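Local coordinates for protein L-hydantoinase (Arthrobacter aurescens, PDB 1GKR) that hydrolyses the cyclic amide bond of 5-substituted hydantoins, preferring aryl over alkyl derivatives, with two zinc ions bound in each subunit of a homotetramer, at residues Val6-Leu11 with Glu19-Val24; Met427-Val432 with Gln443-Phe448. All blocks are in the same frame, centred on the assembly; numbering follows the deposited sequence.

Contact 1 of 2, residues Val6-Leu11 with Glu19-Val24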
# COMPACT_ATOMS: atom_id res chain seq x y z
N VAL A 6 44.54 -14.94 19.57
CA VAL A 6 44.59 -13.65 18.90
C VAL A 6 44.17 -12.71 20.00
O VAL A 6 43.02 -12.76 20.46
CB VAL A 6 43.57 -13.56 17.75
CG1 VAL A 6 43.80 -12.29 16.97
CG2 VAL A 6 43.67 -14.78 16.85
N LYS A 7 45.08 -11.86 20.46
CA LYS A 7 44.70 -10.97 21.54
C LYS A 7 44.60 -9.50 21.21
O LYS A 7 45.15 -9.03 20.21
CB LYS A 7 45.59 -11.19 22.76
CG LYS A 7 47.07 -11.22 22.54
CD LYS A 7 47.71 -11.85 23.78
CE LYS A 7 49.20 -11.58 23.85
NZ LYS A 7 49.52 -10.11 23.91
N ASN A 8 43.86 -8.79 22.07
CA ASN A 8 43.61 -7.37 21.93
C ASN A 8 42.81 -7.13 20.68
O ASN A 8 43.17 -6.32 19.83
CB ASN A 8 44.92 -6.60 21.88
CG ASN A 8 45.79 -6.90 23.07
OD1 ASN A 8 45.33 -6.84 24.21
ND2 ASN A 8 47.05 -7.23 22.81
N CYS A 9 41.71 -7.87 20.56
CA CYS A 9 40.85 -7.74 19.41
C CYS A 9 39.73 -6.81 19.74
O CYS A 9 39.25 -6.78 20.87
CB CYS A 9 40.20 -9.08 19.05
SG CYS A 9 41.30 -10.42 18.69
N ARG A 10 39.31 -6.03 18.76
CA ARG A 10 38.16 -5.16 18.92
C ARG A 10 37.24 -5.92 17.97
O ARG A 10 37.10 -5.60 16.79
CB ARG A 10 38.45 -3.75 18.45
CG ARG A 10 37.73 -2.71 19.27
CD ARG A 10 37.94 -1.31 18.73
NE ARG A 10 39.30 -0.85 18.98
CZ ARG A 10 39.73 -0.45 20.17
NH1 ARG A 10 38.90 -0.45 21.21
NH2 ARG A 10 40.99 -0.05 20.32
N LEU A 11 36.68 -6.99 18.51
CA LEU A 11 35.82 -7.93 17.80
C LEU A 11 34.47 -7.36 17.37
O LEU A 11 33.67 -6.94 18.21
CB LEU A 11 35.65 -9.13 18.72
CG LEU A 11 34.84 -10.35 18.34
CD1 LEU A 11 35.16 -10.78 16.91
CD2 LEU A 11 35.20 -11.46 19.33
N GLU A 19 35.50 -5.88 23.27
CA GLU A 19 36.94 -6.04 23.44
C GLU A 19 37.31 -7.34 24.13
O GLU A 19 37.02 -7.52 25.31
CB GLU A 19 37.49 -4.88 24.24
CG GLU A 19 37.24 -3.55 23.57
CD GLU A 19 37.69 -2.39 24.43
OE1 GLU A 19 37.03 -2.12 25.46
OE2 GLU A 19 38.71 -1.75 24.09
N ALA A 20 37.97 -8.24 23.41
CA ALA A 20 38.37 -9.51 23.99
C ALA A 20 39.47 -10.22 23.22
O ALA A 20 40.01 -9.69 22.24
CB ALA A 20 37.17 -10.42 24.10
N ASP A 21 39.81 -11.41 23.68
CA ASP A 21 40.82 -12.22 23.04
C ASP A 21 40.16 -13.51 22.58
O ASP A 21 39.23 -14.02 23.23
CB ASP A 21 41.95 -12.57 24.01
CG ASP A 21 42.75 -11.36 24.46
OD1 ASP A 21 42.56 -10.26 23.87
OD2 ASP A 21 43.57 -11.51 25.39
N ILE A 22 40.64 -14.05 21.46
CA ILE A 22 40.09 -15.28 20.91
C ILE A 22 41.07 -16.42 21.05
O ILE A 22 42.23 -16.31 20.66
CB ILE A 22 39.72 -15.10 19.42
CG1 ILE A 22 38.73 -13.94 19.29
CG2 ILE A 22 39.09 -16.37 18.89
CD1 ILE A 22 38.49 -13.52 17.88
N LEU A 23 40.59 -17.50 21.65
CA LEU A 23 41.38 -18.70 21.88
C LEU A 23 40.86 -19.73 20.90
O LEU A 23 39.66 -20.08 20.94
CB LEU A 23 41.15 -19.26 23.29
CG LEU A 23 41.35 -18.43 24.56
CD1 LEU A 23 42.80 -18.41 24.95
CD2 LEU A 23 40.79 -17.03 24.36
N VAL A 24 41.74 -20.23 20.04
CA VAL A 24 41.32 -21.23 19.08
C VAL A 24 42.04 -22.55 19.26
O VAL A 24 43.24 -22.60 19.57
CB VAL A 24 41.48 -20.69 17.62
CG1 VAL A 24 42.26 -19.41 17.62
CG2 VAL A 24 42.14 -21.73 16.72
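Asp21 reaches across to Lys7 and Asn8 at the corner between strands 2-7 and 9-13, where the register shifts. Its CB lies 3.7 Å from Val6 O; CG, placed anti to the carbonyl carbon by a chi1 of -66°, packs against CA and CB of Lys7. Beyond it OD1 accepts the backbone N-H of Asn8 at 2.7 Å, the donor standing above the carboxylate plane, while OD2 touches Lys7 CB and turns to the hydroxyl of Thr36. Ordinary antiparallel pairing flanks this bridge. Val6 and Ile22 exchange two backbone bonds, Val6 N to Ile22 O and Ile22 N to Val6 O, both 2.9 Å. Cys9 and Ala20 do likewise, one residue out of step, which defines a beta bulge. An alanine in place of Asp21 would probably leave the Asn8 N-H without this acceptor and the bulge less firmly held. On the face bearing Cys9, Ile22 CD1 meets Leu11 CD2 at 4.1 Å, the two side chains crossing at about a right angle. Next to the Cys9-Ala20 pair, Arg10 NH1 forms a salt bridge with Glu19 OE2 (3.2 Å). A buried carboxylate thus takes two polar partners, the Asn8 N-H and the Thr36 hydroxyl, where backbone pairing slips.

Contact 2 of 2, residues Met427-Val432 with Gln443-Phe448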
# COMPACT_ATOMS: atom_id res chain seq x y z
N MET A 427 42.68 -15.61 8.29
CA MET A 427 42.87 -17.00 8.64
C MET A 427 41.58 -17.78 8.56
O MET A 427 40.49 -17.24 8.82
CB MET A 427 43.46 -17.15 10.05
CG MET A 427 42.54 -16.85 11.22
SD MET A 427 43.06 -17.69 12.78
CE MET A 427 44.50 -16.78 13.24
N VAL A 428 41.70 -19.04 8.15
CA VAL A 428 40.54 -19.89 8.10
C VAL A 428 40.86 -21.13 8.92
O VAL A 428 41.97 -21.68 8.81
CB VAL A 428 40.09 -20.24 6.64
CG1 VAL A 428 40.93 -19.50 5.66
CG2 VAL A 428 40.10 -21.74 6.41
N ARG A 429 39.91 -21.53 9.75
CA ARG A 429 40.04 -22.68 10.63
C ARG A 429 41.35 -22.67 11.43
O ARG A 429 42.07 -23.67 11.53
CB ARG A 429 39.89 -23.97 9.83
CG ARG A 429 38.45 -24.25 9.49
CD ARG A 429 38.28 -25.46 8.58
NE ARG A 429 38.81 -25.21 7.24
CZ ARG A 429 39.99 -25.62 6.81
NH1 ARG A 429 40.78 -26.31 7.61
NH2 ARG A 429 40.39 -25.32 5.58
N GLY A 430 41.65 -21.51 12.00
CA GLY A 430 42.83 -21.38 12.82
C GLY A 430 44.18 -21.26 12.14
O GLY A 430 45.20 -21.19 12.84
N THR A 431 44.26 -21.23 10.81
CA THR A 431 45.58 -21.09 10.23
C THR A 431 45.68 -19.88 9.31
O THR A 431 44.75 -19.57 8.55
CB THR A 431 46.05 -22.43 9.54
OG1 THR A 431 46.12 -22.24 8.12
CG2 THR A 431 45.10 -23.58 9.86
N VAL A 432 46.78 -19.14 9.41
CA VAL A 432 46.95 -17.94 8.60
C VAL A 432 47.14 -18.32 7.14
O VAL A 432 48.14 -18.95 6.79
CB VAL A 432 48.15 -17.11 9.06
CG1 VAL A 432 48.25 -15.83 8.24
CG2 VAL A 432 48.01 -16.79 10.52
N GLN A 443 47.62 -25.28 -2.43
CA GLN A 443 46.35 -25.59 -3.05
C GLN A 443 45.73 -26.85 -2.46
O GLN A 443 46.41 -27.83 -2.22
CB GLN A 443 46.52 -25.72 -4.56
CG GLN A 443 47.55 -26.73 -4.99
CD GLN A 443 47.67 -26.79 -6.50
OE1 GLN A 443 48.14 -25.84 -7.15
NE2 GLN A 443 47.23 -27.91 -7.09
N GLY A 444 44.42 -26.80 -2.22
CA GLY A 444 43.76 -27.96 -1.65
C GLY A 444 43.46 -27.76 -0.18
O GLY A 444 42.71 -28.54 0.42
N PHE A 445 44.05 -26.73 0.40
CA PHE A 445 43.83 -26.43 1.80
C PHE A 445 42.33 -26.23 2.11
O PHE A 445 41.87 -26.59 3.20
CB PHE A 445 44.59 -25.16 2.19
CG PHE A 445 44.25 -24.65 3.56
CD1 PHE A 445 44.71 -25.31 4.70
CD2 PHE A 445 43.43 -23.54 3.71
CE1 PHE A 445 44.35 -24.87 5.97
CE2 PHE A 445 43.07 -23.09 4.98
CZ PHE A 445 43.53 -23.76 6.11
N GLY A 446 41.60 -25.65 1.15
CA GLY A 446 40.18 -25.41 1.32
C GLY A 446 39.32 -26.65 1.52
O GLY A 446 39.51 -27.68 0.86
N GLN A 447 38.38 -26.56 2.45
CA GLN A 447 37.48 -27.67 2.75
C GLN A 447 36.09 -27.35 2.23
O GLN A 447 35.69 -26.20 2.10
CB GLN A 447 37.35 -27.87 4.25
CG GLN A 447 38.63 -27.85 5.01
CD GLN A 447 39.24 -29.20 5.12
OE1 GLN A 447 39.72 -29.76 4.13
NE2 GLN A 447 39.22 -29.77 6.33
N PHE A 448 35.34 -28.42 1.96
CA PHE A 448 33.98 -28.33 1.50
C PHE A 448 33.15 -28.02 2.74
O PHE A 448 33.38 -28.60 3.80
CB PHE A 448 33.59 -29.70 0.94
CG PHE A 448 32.16 -29.81 0.53
CD1 PHE A 448 31.66 -29.04 -0.51
CD2 PHE A 448 31.32 -30.72 1.15
CE1 PHE A 448 30.34 -29.19 -0.93
CE2 PHE A 448 30.00 -30.87 0.74
CZ PHE A 448 29.51 -30.11 -0.30
O HOH W 1 42.77 -27.94 5.79
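The carbonyl oxygen of Phe445 is approached by Arg429 both directly and through water. Arg429 NH2 donates to Phe445 O over 3.1 Å, a weak bond bent to 129° at the hydrogen, with the oxygen near the guanidinium plane. A water accepts from Arg429 NH1 and donates to the same oxygen, so the two terminal nitrogens converge on one acceptor. The guanidinium also lies against the Phe445 ring in an off-centre cation-pi contact: CZ is 4.6 Å from the ring centroid, and NH2 sits over the face, shifted toward the rim. Gln447 covers a guanidinium face with its CG, over the centre of the group and 3.2 Å from CZ. The bend of the arginine at chi3 (-68°) turns NE out of the line of the chain, toward its outside partner. Asp120 forms a salt bridge with Arg429 NE and accepts the backbone N-H of Gln447, tying both segments to a third part of the chain. Val428 CG2 meets Phe445 CE2 tip to tip at 3.6 Å, and Thr431 OG1 lies near Phe445 CZ. Val428 and Thr431 are the ends of a type I' beta turn joining strands 418-428 and 431-435. With Asp120 likely to balance its charge, the arginine links this hairpin to the irregular C-terminal segment through ionic, aromatic and aliphatic contacts at once.

In the fold
Contact 1, which pairs strands 2-7 and 9-13 with strand 16-25 near the N-terminus, precedes contact 2 along the chain, whereas contact 2 joins the turn between strands 418-428 and 431-435 to the loop after strand 438-439. Their centres lie about 20 Å apart, on the same side of the chain's centre. Nevertheless they touch: Val24 CG2 packs on Gly430 CA at 4.0 Å, and Val6 CG2 on Met427 CE at 4.2 Å. The two ends of the polypeptide therefore meet in a beta-rich region, consistent with the small beta domain that accompanies the TIM barrel in this hydrolase family. Both contacts are remote from the zinc ligands.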